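TRNA (adenine(58)-N(1))-methyltransferase TrmI (Thermus thermophilus, PDB 2PWY) catalyses the S-adenosyl-L-methionine-dependent formation of N(1)-methyladenine at position 58 of tRNA and is required for growth at extreme temperatures. Local coordinates at residues G35-H39 against E40-E44; T78-P82 against K83-A87; G155-E158 against E159-L162; L92-A95 against P96-V100. One frame throughout, in Å; residues are numbered along the deposited sequence.

Contact 1. Residues G35-H39 against E40-E44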
loop_
_atom_site.group_PDB
_atom_site.type_symbol
_atom_site.label_atom_id
_atom_site.label_comp_id
_atom_site.label_asym_id
_atom_site.label_seq_id
_atom_site.Cartn_x
_atom_site.Cartn_y
_atom_site.Cartn_z
ATOM N N GLY A 35 -10.812 35.008 -18.095
ATOM C CA GLY A 35 -12.097 35.425 -18.636
ATOM C C GLY A 35 -13.270 34.981 -17.791
ATOM O O GLY A 35 -13.414 33.789 -17.479
ATOM N N SER A 36 -14.097 35.954 -17.412
ATOM C CA SER A 36 -15.337 35.680 -16.695
ATOM C C SER A 36 -16.412 35.176 -17.652
ATOM O O SER A 36 -16.423 35.530 -18.836
ATOM C CB SER A 36 -15.815 36.927 -15.958
ATOM O OG SER A 36 -14.910 37.255 -14.915
ATOM N N VAL A 37 -17.309 34.339 -17.134
ATOM C CA VAL A 37 -18.324 33.687 -17.954
ATOM C C VAL A 37 -19.680 33.819 -17.266
ATOM O O VAL A 37 -19.803 33.443 -16.101
ATOM C CB VAL A 37 -17.995 32.175 -18.168
ATOM C CG1 VAL A 37 -19.067 31.497 -19.013
ATOM C CG2 VAL A 37 -16.622 32.000 -18.821
ATOM N N PRO A 38 -20.702 34.335 -17.987
ATOM C CA PRO A 38 -22.049 34.386 -17.407
ATOM C C PRO A 38 -22.543 32.979 -17.110
ATOM O O PRO A 38 -22.259 32.043 -17.871
ATOM C CB PRO A 38 -22.913 35.009 -18.516
ATOM C CG PRO A 38 -21.973 35.559 -19.514
ATOM C CD PRO A 38 -20.664 34.866 -19.367
ATOM N N HIS A 39 -23.278 32.821 -16.009
ATOM C CA HIS A 39 -23.836 31.519 -15.667
ATOM C C HIS A 39 -24.673 30.916 -16.794
ATOM O O HIS A 39 -24.670 29.702 -16.992
ATOM C CB HIS A 39 -24.633 31.612 -14.365
ATOM C CG HIS A 39 -23.769 31.735 -13.149
ATOM N ND1 HIS A 39 -24.275 31.668 -11.870
ATOM C CD2 HIS A 39 -22.430 31.899 -13.013
ATOM C CE1 HIS A 39 -23.293 31.808 -10.998
ATOM N NE2 HIS A 39 -22.160 31.940 -11.664
ATOM N N GLU A 40 -25.366 31.767 -17.547
ATOM C CA GLU A 40 -26.155 31.305 -18.690
ATOM C C GLU A 40 -25.305 30.520 -19.691
ATOM O O GLU A 40 -25.772 29.523 -20.249
ATOM C CB GLU A 40 -26.822 32.484 -19.403
ATOM C CG GLU A 40 -27.882 33.203 -18.577
ATOM C CD GLU A 40 -27.320 34.181 -17.540
ATOM O OE1 GLU A 40 -26.085 34.395 -17.478
ATOM O OE2 GLU A 40 -28.136 34.747 -16.783
ATOM N N ALA A 41 -24.070 30.963 -19.917
ATOM C CA ALA A 41 -23.187 30.287 -20.885
ATOM C C ALA A 41 -22.872 28.875 -20.402
ATOM O O ALA A 41 -22.750 27.942 -21.204
ATOM C CB ALA A 41 -21.906 31.063 -21.100
ATOM N N LEU A 42 -22.731 28.739 -19.084
ATOM C CA LEU A 42 -22.430 27.458 -18.446
ATOM C C LEU A 42 -23.577 26.489 -18.624
ATOM O O LEU A 42 -23.376 25.332 -18.994
ATOM C CB LEU A 42 -22.127 27.647 -16.958
ATOM C CG LEU A 42 -20.965 28.579 -16.611
ATOM C CD1 LEU A 42 -20.859 28.791 -15.097
ATOM C CD2 LEU A 42 -19.644 28.084 -17.168
ATOM N N LEU A 43 -24.783 26.974 -18.362
ATOM C CA LEU A 43 -25.986 26.174 -18.507
ATOM C C LEU A 43 -26.204 25.786 -19.969
ATOM O O LEU A 43 -26.594 24.655 -20.277
ATOM C CB LEU A 43 -27.186 26.935 -17.940
ATOM C CG LEU A 43 -27.088 27.299 -16.442
ATOM C CD1 LEU A 43 -28.020 28.457 -16.105
ATOM C CD2 LEU A 43 -27.380 26.097 -15.549
ATOM N N GLU A 44 -25.921 26.721 -20.869
ATOM C CA GLU A 44 -26.043 26.460 -22.296
ATOM C C GLU A 44 -25.077 25.370 -22.770
ATOM O O GLU A 44 -25.466 24.489 -23.542
ATOM C CB GLU A 44 -25.898 27.766 -23.076
ATOM C CG GLU A 44 -27.213 28.538 -23.048
ATOM C CD GLU A 44 -27.071 30.050 -23.161
ATOM O OE1 GLU A 44 -25.946 30.545 -23.413
ATOM O OE2 GLU A 44 -28.107 30.740 -22.991
#
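With chi1 at 179°, V37 swings CG1 to the far side of its CB from the backbone N and holds it over the first turn of the helix, 3.6 Å from A41 CB. The same methyl also meets L42: V37 CG1 and L42 CD2 are 3.9 Å apart, the two side chains crossing aslant. L42 spreads its branches, for L42 CD1 approaches the H39 ring obliquely, 4.1 Å from H39 CD2. E40 folds back instead of reaching outward. A bend at chi2 (79°) turns its carboxylate toward the start of the helix, where OE1 lies 3.4 Å from P38 CB; OE2 is taken up by the backbone N-H of G27. The H39 ring has a further tie, ND1 being hydrogen-bonded to the backbone N of K25, so both polar side chains tie the helix start to the loop residues K25 and G27, ahead of strand 29-30.

The backbone forms a helix N-terminus with P38 in the N-cap position. P38 O receives A41 N at 2.9 Å, but the donor stands well above the carbonyl plane and the N-H points only roughly at the oxygen (133°). One residue on, the regular pattern sets in, with L43 N giving a much straighter bond to H39 O at 3.1 Å.

This strand-to-helix junction belongs to the small N-terminal domain, which may take part in tRNA recognition. Strand 37-38 pairs antiparallel with 29-30 through V37 and F30, while L42 packs inward on V51 of strand 50-52 and on L10 and L12 of strand 10-13.

Contact 2. Residues T78-P82 against K83-A87. With SAH (S-adenosyl-L-homocysteine), chain E.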
loop_
_atom_site.group_PDB
_atom_site.type_symbol
_atom_site.label_atom_id
_atom_site.label_comp_id
_atom_site.label_asym_id
_atom_site.label_seq_id
_atom_site.Cartn_x
_atom_site.Cartn_y
_atom_site.Cartn_z
ATOM N N THR A 78 -14.655 18.598 8.623
ATOM C CA THR A 78 -14.161 17.907 7.434
ATOM C C THR A 78 -15.011 16.649 7.136
ATOM O O THR A 78 -15.215 15.801 8.020
ATOM C CB THR A 78 -12.657 17.562 7.551
ATOM O OG1 THR A 78 -11.907 18.765 7.798
ATOM C CG2 THR A 78 -12.147 16.907 6.276
ATOM N N PRO A 79 -15.526 16.537 5.896
ATOM C CA PRO A 79 -16.360 15.371 5.611
ATOM C C PRO A 79 -15.543 14.096 5.502
ATOM O O PRO A 79 -14.337 14.143 5.242
ATOM C CB PRO A 79 -17.004 15.683 4.253
ATOM C CG PRO A 79 -16.337 16.903 3.732
ATOM C CD PRO A 79 -15.379 17.441 4.737
ATOM N N THR A 80 -16.214 12.966 5.706
ATOM C CA THR A 80 -15.655 11.652 5.411
ATOM C C THR A 80 -15.144 11.642 3.969
ATOM O O THR A 80 -15.825 12.136 3.066
ATOM C CB THR A 80 -16.750 10.582 5.562
ATOM O OG1 THR A 80 -17.371 10.716 6.851
ATOM C CG2 THR A 80 -16.186 9.174 5.400
ATOM N N TYR A 81 -13.950 11.099 3.736
ATOM C CA TYR A 81 -13.469 11.024 2.359
ATOM C C TYR A 81 -14.305 10.037 1.548
ATOM O O TYR A 81 -14.769 9.034 2.080
ATOM C CB TYR A 81 -11.978 10.672 2.306
ATOM C CG TYR A 81 -11.102 11.856 2.675
ATOM C CD1 TYR A 81 -10.420 12.584 1.698
ATOM C CD2 TYR A 81 -10.974 12.254 4.006
ATOM C CE1 TYR A 81 -9.622 13.686 2.048
ATOM C CE2 TYR A 81 -10.194 13.336 4.363
ATOM C CZ TYR A 81 -9.514 14.045 3.387
ATOM O OH TYR A 81 -8.737 15.119 3.773
ATOM N N PRO A 82 -14.511 10.325 0.252
ATOM C CA PRO A 82 -15.279 9.434 -0.621
ATOM C C PRO A 82 -14.870 7.954 -0.598
ATOM O O PRO A 82 -15.737 7.103 -0.547
ATOM C CB PRO A 82 -15.077 10.066 -2.009
ATOM C CG PRO A 82 -14.969 11.503 -1.706
ATOM C CD PRO A 82 -14.066 11.522 -0.488
ATOM N N LYS A 83 -13.578 7.635 -0.593
ATOM C CA LYS A 83 -13.172 6.224 -0.576
ATOM C C LYS A 83 -13.699 5.514 0.680
ATOM O O LYS A 83 -14.054 4.325 0.662
ATOM C CB LYS A 83 -11.648 6.100 -0.668
ATOM C CG LYS A 83 -10.886 6.600 0.555
ATOM C CD LYS A 83 -9.381 6.428 0.379
ATOM C CE LYS A 83 -8.652 6.963 1.622
ATOM N NZ LYS A 83 -8.903 6.155 2.857
ATOM N N ASP A 84 -13.725 6.257 1.779
ATOM C CA ASP A 84 -14.142 5.707 3.065
ATOM C C ASP A 84 -15.655 5.625 3.179
ATOM O O ASP A 84 -16.179 4.640 3.698
ATOM C CB ASP A 84 -13.557 6.554 4.198
ATOM C CG ASP A 84 -12.033 6.638 4.127
ATOM O OD1 ASP A 84 -11.408 5.575 4.001
ATOM O OD2 ASP A 84 -11.487 7.757 4.170
ATOM N N ALA A 85 -16.355 6.649 2.699
ATOM C CA ALA A 85 -17.826 6.665 2.750
ATOM C C ALA A 85 -18.384 5.531 1.880
ATOM O O ALA A 85 -19.299 4.813 2.287
ATOM C CB ALA A 85 -18.366 8.014 2.316
ATOM N N SER A 86 -17.794 5.360 0.703
ATOM C CA SER A 86 -18.101 4.250 -0.195
ATOM C C SER A 86 -17.948 2.891 0.505
ATOM O O SER A 86 -18.856 2.039 0.455
ATOM C CB SER A 86 -17.167 4.335 -1.415
ATOM O OG SER A 86 -17.404 3.278 -2.325
ATOM N N ALA A 87 -16.806 2.682 1.163
ATOM C CA ALA A 87 -16.553 1.438 1.895
ATOM C C ALA A 87 -17.516 1.263 3.061
ATOM O O ALA A 87 -17.997 0.151 3.311
ATOM C CB ALA A 87 -15.106 1.370 2.366
HETATM N N SAH E . -19.104 12.290 8.444
HETATM C CA SAH E . -19.301 13.776 8.476
HETATM C CB SAH E . -18.224 14.451 9.316
HETATM C CG SAH E . -18.433 14.235 10.817
HETATM S SD SAH E . -17.282 15.275 11.754
HETATM C C SAH E . -19.301 14.294 7.051
HETATM O O SAH E . -19.036 13.525 6.114
HETATM O OXT SAH E . -19.583 15.473 6.813
HETATM C "C5'" SAH E . -17.862 14.769 13.394
HETATM C "C4'" SAH E . -19.129 15.522 13.816
HETATM O "O4'" SAH E . -19.739 14.825 14.883
HETATM C "C3'" SAH E . -18.903 16.953 14.320
HETATM O "O3'" SAH E . -19.763 17.821 13.588
HETATM C "C2'" SAH E . -19.271 16.903 15.803
HETATM O "O2'" SAH E . -19.919 18.066 16.267
HETATM C "C1'" SAH E . -20.247 15.754 15.837
HETATM N N9 SAH E . -20.354 14.969 17.078
HETATM C C8 SAH E . -19.328 14.471 17.829
HETATM N N7 SAH E . -19.873 13.738 18.826
HETATM C C5 SAH E . -21.218 13.719 18.697
HETATM C C6 SAH E . -22.241 13.121 19.442
HETATM N N6 SAH E . -21.970 12.372 20.522
HETATM N N1 SAH E . -23.551 13.317 19.024
HETATM C C2 SAH E . -23.840 14.084 17.921
HETATM N N3 SAH E . -22.819 14.676 17.203
HETATM C C4 SAH E . -21.533 14.492 17.587
#
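The Y81 ring and the D84 carboxylate come close without stacking: D84 OD2 stands obliquely to the ring and approaches Y81 CB to 3.5 Å. The carboxylate is gripped at both oxygens. K83 NZ meets D84 OD1 on its syn side at 2.8 Å in a salt bridge, somewhat out of the carboxylate plane, and OD2 bonds to T246 OG1. The lysine ammonium also reaches V224 O, so the pair stitches the helix to strand 216-232, and the charge of the buried aspartate is probably balanced there.

Y81 is the N-cap of helix 82-91. Its carbonyl O takes A85 N in a straight bond of 2.9 Å and D84 N in a weak one, and S86 N continues the pattern onto P82 O. This helix start closes the loop that supplies one wall of the cofactor pocket in the class I methyltransferase fold. T80 faces both ways there: chi1 of -52° sets OG1 beside the backbone N, where it accepts from the amino N of SAH at 2.8 Å, and puts CG2 toward the helix turn, 4.0 Å from A85 CB. OG1 also bonds to D173 OD2. T80 N adds a bond to the carboxylate O of SAH at 2.9 Å, and P79 CB rests 3.5 Å from that same oxygen. Farther along the helix, S86 OG bonds to T90 OG1 of the second subunit.

Contact 3. Residues G155-E158 against E159-L162. With SAH (S-adenosyl-L-homocysteine), chain E.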
loop_
_atom_site.group_PDB
_atom_site.type_symbol
_atom_site.label_atom_id
_atom_site.label_comp_id
_atom_site.label_asym_id
_atom_site.label_seq_id
_atom_site.Cartn_x
_atom_site.Cartn_y
_atom_site.Cartn_z
ATOM N N GLY A 155 -28.587 17.637 18.487
ATOM C CA GLY A 155 -28.375 17.050 19.807
ATOM C C GLY A 155 -27.351 15.941 19.808
ATOM O O GLY A 155 -26.901 15.489 18.753
ATOM N N LYS A 156 -26.985 15.504 21.008
ATOM C CA LYS A 156 -26.054 14.392 21.169
ATOM C C LYS A 156 -26.780 13.074 20.945
ATOM O O LYS A 156 -27.907 12.884 21.418
ATOM C CB LYS A 156 -25.421 14.421 22.563
ATOM C CG LYS A 156 -24.506 15.616 22.793
ATOM C CD LYS A 156 -24.259 15.843 24.284
ATOM C CE LYS A 156 -23.367 17.070 24.536
ATOM N NZ LYS A 156 -23.877 18.332 23.875
ATOM N N LEU A 157 -26.135 12.171 20.213
ATOM C CA LEU A 157 -26.703 10.856 19.986
ATOM C C LEU A 157 -26.984 10.144 21.322
ATOM O O LEU A 157 -27.993 9.463 21.438
ATOM C CB LEU A 157 -25.802 10.010 19.074
ATOM C CG LEU A 157 -26.302 8.600 18.713
ATOM C CD1 LEU A 157 -27.704 8.648 18.087
ATOM C CD2 LEU A 157 -25.321 7.841 17.813
ATOM N N GLU A 158 -26.111 10.341 22.322
ATOM C CA GLU A 158 -26.272 9.751 23.671
ATOM C C GLU A 158 -27.651 9.997 24.274
ATOM O O GLU A 158 -28.094 9.243 25.148
ATOM C CB GLU A 158 -25.289 10.364 24.684
ATOM C CG GLU A 158 -23.863 10.097 24.481
ATOM C CD GLU A 158 -23.195 11.159 23.648
ATOM O OE1 GLU A 158 -23.715 11.488 22.564
ATOM O OE2 GLU A 158 -22.131 11.644 24.083
ATOM N N GLU A 159 -28.293 11.079 23.843
ATOM C CA GLU A 159 -29.522 11.565 24.472
ATOM C C GLU A 159 -30.747 11.331 23.592
ATOM O O GLU A 159 -31.866 11.736 23.936
ATOM C CB GLU A 159 -29.360 13.047 24.846
ATOM C CG GLU A 159 -28.259 13.226 25.893
ATOM C CD GLU A 159 -27.908 14.667 26.205
ATOM O OE1 GLU A 159 -28.515 15.599 25.634
ATOM O OE2 GLU A 159 -27.002 14.866 27.044
ATOM N N ALA A 160 -30.538 10.642 22.472
ATOM C CA ALA A 160 -31.604 10.437 21.492
ATOM C C ALA A 160 -32.680 9.484 22.001
ATOM O O ALA A 160 -32.384 8.516 22.685
ATOM C CB ALA A 160 -31.026 9.906 20.198
ATOM N N GLU A 161 -33.933 9.772 21.662
ATOM C CA GLU A 161 -35.017 8.815 21.874
ATOM C C GLU A 161 -35.094 7.905 20.664
ATOM O O GLU A 161 -35.455 8.355 19.574
ATOM C CB GLU A 161 -36.344 9.538 22.063
ATOM C CG GLU A 161 -36.427 10.279 23.364
ATOM C CD GLU A 161 -37.751 10.996 23.547
ATOM O OE1 GLU A 161 -38.547 11.094 22.584
ATOM O OE2 GLU A 161 -37.977 11.471 24.672
ATOM N N LEU A 162 -34.749 6.632 20.852
ATOM C CA LEU A 162 -34.647 5.688 19.741
ATOM C C LEU A 162 -35.459 4.426 19.993
ATOM O O LEU A 162 -35.569 3.979 21.134
ATOM C CB LEU A 162 -33.173 5.306 19.496
ATOM C CG LEU A 162 -32.224 6.430 19.060
ATOM C CD1 LEU A 162 -30.840 5.887 18.735
ATOM C CD2 LEU A 162 -32.776 7.227 17.877
HETATM N N SAH E . -19.104 12.290 8.444
HETATM C CA SAH E . -19.301 13.776 8.476
HETATM C CB SAH E . -18.224 14.451 9.316
HETATM C CG SAH E . -18.433 14.235 10.817
HETATM S SD SAH E . -17.282 15.275 11.754
HETATM C C SAH E . -19.301 14.294 7.051
HETATM O O SAH E . -19.036 13.525 6.114
HETATM O OXT SAH E . -19.583 15.473 6.813
HETATM C "C5'" SAH E . -17.862 14.769 13.394
HETATM C "C4'" SAH E . -19.129 15.522 13.816
HETATM O "O4'" SAH E . -19.739 14.825 14.883
HETATM C "C3'" SAH E . -18.903 16.953 14.320
HETATM O "O3'" SAH E . -19.763 17.821 13.588
HETATM C "C2'" SAH E . -19.271 16.903 15.803
HETATM O "O2'" SAH E . -19.919 18.066 16.267
HETATM C "C1'" SAH E . -20.247 15.754 15.837
HETATM N N9 SAH E . -20.354 14.969 17.078
HETATM C C8 SAH E . -19.328 14.471 17.829
HETATM N N7 SAH E . -19.873 13.738 18.826
HETATM C C5 SAH E . -21.218 13.719 18.697
HETATM C C6 SAH E . -22.241 13.121 19.442
HETATM N N6 SAH E . -21.970 12.372 20.522
HETATM N N1 SAH E . -23.551 13.317 19.024
HETATM C C2 SAH E . -23.840 14.084 17.921
HETATM N N3 SAH E . -22.819 14.676 17.203
HETATM C C4 SAH E . -21.533 14.492 17.587
HETATM O O HOH W 1 -28.339 16.599 23.228
#
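Two backbone hydrogen bonds of the i to i+3 kind wind K156-A160 into a tight 3-10 turn. E159 N donates to K156 O and A160 N to L157 O, each at 3.0 Å, and in both the donor sits well above the carbonyl plane, consistent with 3-10 winding.

Between the polar groups the link is through water. K156 and E159 run alongside each other, but K156 NZ and E159 OE2 remain 5.6 Å apart; a water joins the two residues instead, accepting from the backbone N of K156 and donating to E159 OE1.

Ligand bonds come from the same turn, in the loop that follows strand 150-154 of the Rossmann-like methyltransferase domain, and they read the edge of adenine. L157 N gives a nearly straight bond (167°) to SAH N1 at 3.1 Å, and SAH N6 donates to E158 OE1 at 2.8 Å. A bend at chi2 (92°) brings that carboxylate round to the amino group.

Apolar contacts fill the inner side. L157, its CG trans to the backbone N, sets CD1 4.1 Å from A160 CB and 4.2 Å from L162 CD1, and all three residues rest on Y127 of strand 123-128.

Contact 4. Residues L92-A95 against P96-V100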
loop_
_atom_site.group_PDB
_atom_site.type_symbol
_atom_site.label_atom_id
_atom_site.label_comp_id
_atom_site.label_asym_id
_atom_site.label_seq_id
_atom_site.Cartn_x
_atom_site.Cartn_y
_atom_site.Cartn_z
ATOM N N LEU A 92 -21.572 -1.612 6.040
ATOM C CA LEU A 92 -22.883 -1.524 6.688
ATOM C C LEU A 92 -23.956 -2.352 5.973
ATOM O O LEU A 92 -25.066 -2.546 6.505
ATOM C CB LEU A 92 -23.323 -0.060 6.781
ATOM C CG LEU A 92 -22.640 0.790 7.857
ATOM C CD1 LEU A 92 -22.821 2.264 7.577
ATOM C CD2 LEU A 92 -23.139 0.440 9.266
ATOM N N ASP A 93 -23.610 -2.849 4.789
ATOM C CA ASP A 93 -24.496 -3.696 3.984
ATOM C C ASP A 93 -25.865 -3.021 3.774
ATOM O O ASP A 93 -26.918 -3.617 4.001
ATOM C CB ASP A 93 -24.641 -5.090 4.625
ATOM C CG ASP A 93 -25.409 -6.046 3.745
ATOM O OD1 ASP A 93 -25.113 -6.070 2.526
ATOM O OD2 ASP A 93 -26.307 -6.748 4.276
ATOM N N LEU A 94 -25.833 -1.757 3.357
ATOM C CA LEU A 94 -27.065 -0.983 3.187
ATOM C C LEU A 94 -27.709 -1.230 1.836
ATOM O O LEU A 94 -27.041 -1.184 0.798
ATOM C CB LEU A 94 -26.798 0.518 3.365
ATOM C CG LEU A 94 -26.266 0.932 4.735
ATOM C CD1 LEU A 94 -26.007 2.401 4.734
ATOM C CD2 LEU A 94 -27.238 0.550 5.869
ATOM N N ALA A 95 -29.013 -1.480 1.872
ATOM C CA ALA A 95 -29.813 -1.737 0.687
ATOM C C ALA A 95 -31.029 -0.812 0.726
ATOM O O ALA A 95 -31.343 -0.246 1.779
ATOM C CB ALA A 95 -30.252 -3.199 0.661
ATOM N N PRO A 96 -31.705 -0.626 -0.426
ATOM C CA PRO A 96 -32.878 0.246 -0.419
ATOM C C PRO A 96 -33.911 -0.148 0.630
ATOM O O PRO A 96 -34.198 -1.335 0.806
ATOM C CB PRO A 96 -33.451 0.080 -1.827
ATOM C CG PRO A 96 -32.264 -0.281 -2.668
ATOM C CD PRO A 96 -31.418 -1.158 -1.773
ATOM N N GLY A 97 -34.459 0.857 1.301
ATOM C CA GLY A 97 -35.538 0.652 2.262
ATOM C C GLY A 97 -35.049 0.552 3.687
ATOM O O GLY A 97 -35.856 0.577 4.631
ATOM N N MET A 98 -33.731 0.424 3.863
ATOM C CA MET A 98 -33.171 0.278 5.203
ATOM C C MET A 98 -33.175 1.587 5.990
ATOM O O MET A 98 -33.288 2.669 5.406
ATOM C CB MET A 98 -31.759 -0.299 5.140
ATOM C CG MET A 98 -31.744 -1.801 4.899
ATOM S SD MET A 98 -30.074 -2.470 4.910
ATOM C CE MET A 98 -30.357 -4.173 4.421
ATOM N N ARG A 99 -33.016 1.462 7.306
ATOM C CA ARG A 99 -32.994 2.606 8.216
ATOM C C ARG A 99 -31.626 2.628 8.887
ATOM O O ARG A 99 -31.244 1.662 9.550
ATOM C CB ARG A 99 -34.110 2.473 9.248
ATOM C CG ARG A 99 -35.485 2.326 8.618
ATOM C CD ARG A 99 -36.577 2.054 9.648
ATOM N NE ARG A 99 -37.131 3.285 10.220
ATOM C CZ ARG A 99 -36.891 3.701 11.458
ATOM N NH1 ARG A 99 -36.108 2.984 12.250
ATOM N NH2 ARG A 99 -37.440 4.826 11.914
ATOM N N VAL A 100 -30.891 3.717 8.685
ATOM C CA VAL A 100 -29.529 3.819 9.202
ATOM C C VAL A 100 -29.391 5.003 10.153
ATOM O O VAL A 100 -29.865 6.100 9.865
ATOM C CB VAL A 100 -28.482 3.871 8.047
ATOM C CG1 VAL A 100 -28.709 5.081 7.114
ATOM C CG2 VAL A 100 -27.058 3.858 8.601
#
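A95 to M98 form a type II beta turn, with P96 and G97 at the corners and M98 N bonded to A95 O at 3.2 Å. The turn completes the link from helix 82-91, closed by a Schellman motif in which D93, just past its end, takes a positive phi (53°), to strand 99-103, a central parallel strand of the Rossmann-like sheet. G97 takes a positive phi of 96°, at which any CB would press on the preceding carbonyl O.

M98 spans the turn with its side chain. Extended beyond CG, it lies back across the mouth of the turn, so that its sulfur meets A95 N, a weak N-H...S hydrogen bond of 3.4 Å. Its methyl CE touches A95 CB at 3.9 Å, and M98 SD also lies against the L94 side chain, 4.3 Å from L94 CD2. L94 reaches onward to the strand, crossing V100 at about a right angle with CD2 4.2 Å from V100 CB, and both residues pack against helix 109-118. D93 splits its carboxylate: OD2 forms a salt bridge with R192 of its own chain, while OD1 makes a salt bridge with R116 and a hydrogen bond with the backbone N of L66, both of the second subunit. P96 packs on W145 of that subunit. The backbone oxygen of D93 meets the tip of the methionine, 3.5 Å from M98 SD and 3.5 Å from M98 CE.

How the contacts relate
Contact 1 stands apart in the N-terminal domain, its centre about 31 Å from that of contact 2 and farther from the rest; the other three belong to the catalytic domain. Contact 2 is the most deeply placed, its centre about 5 Å from that of the chain, whereas contacts 1, 3 and 4 are partly buried. Contacts 1 and 2 both start helices, one tied down by neighbouring backbone N-H groups, the other by the K83-D84 ion pair. Contacts 2 and 4 bracket helix 82-91 at its two ends, and both meet the second subunit. Contacts 2 and 3 grip opposite ends of SAH, its amino acid part and its adenine.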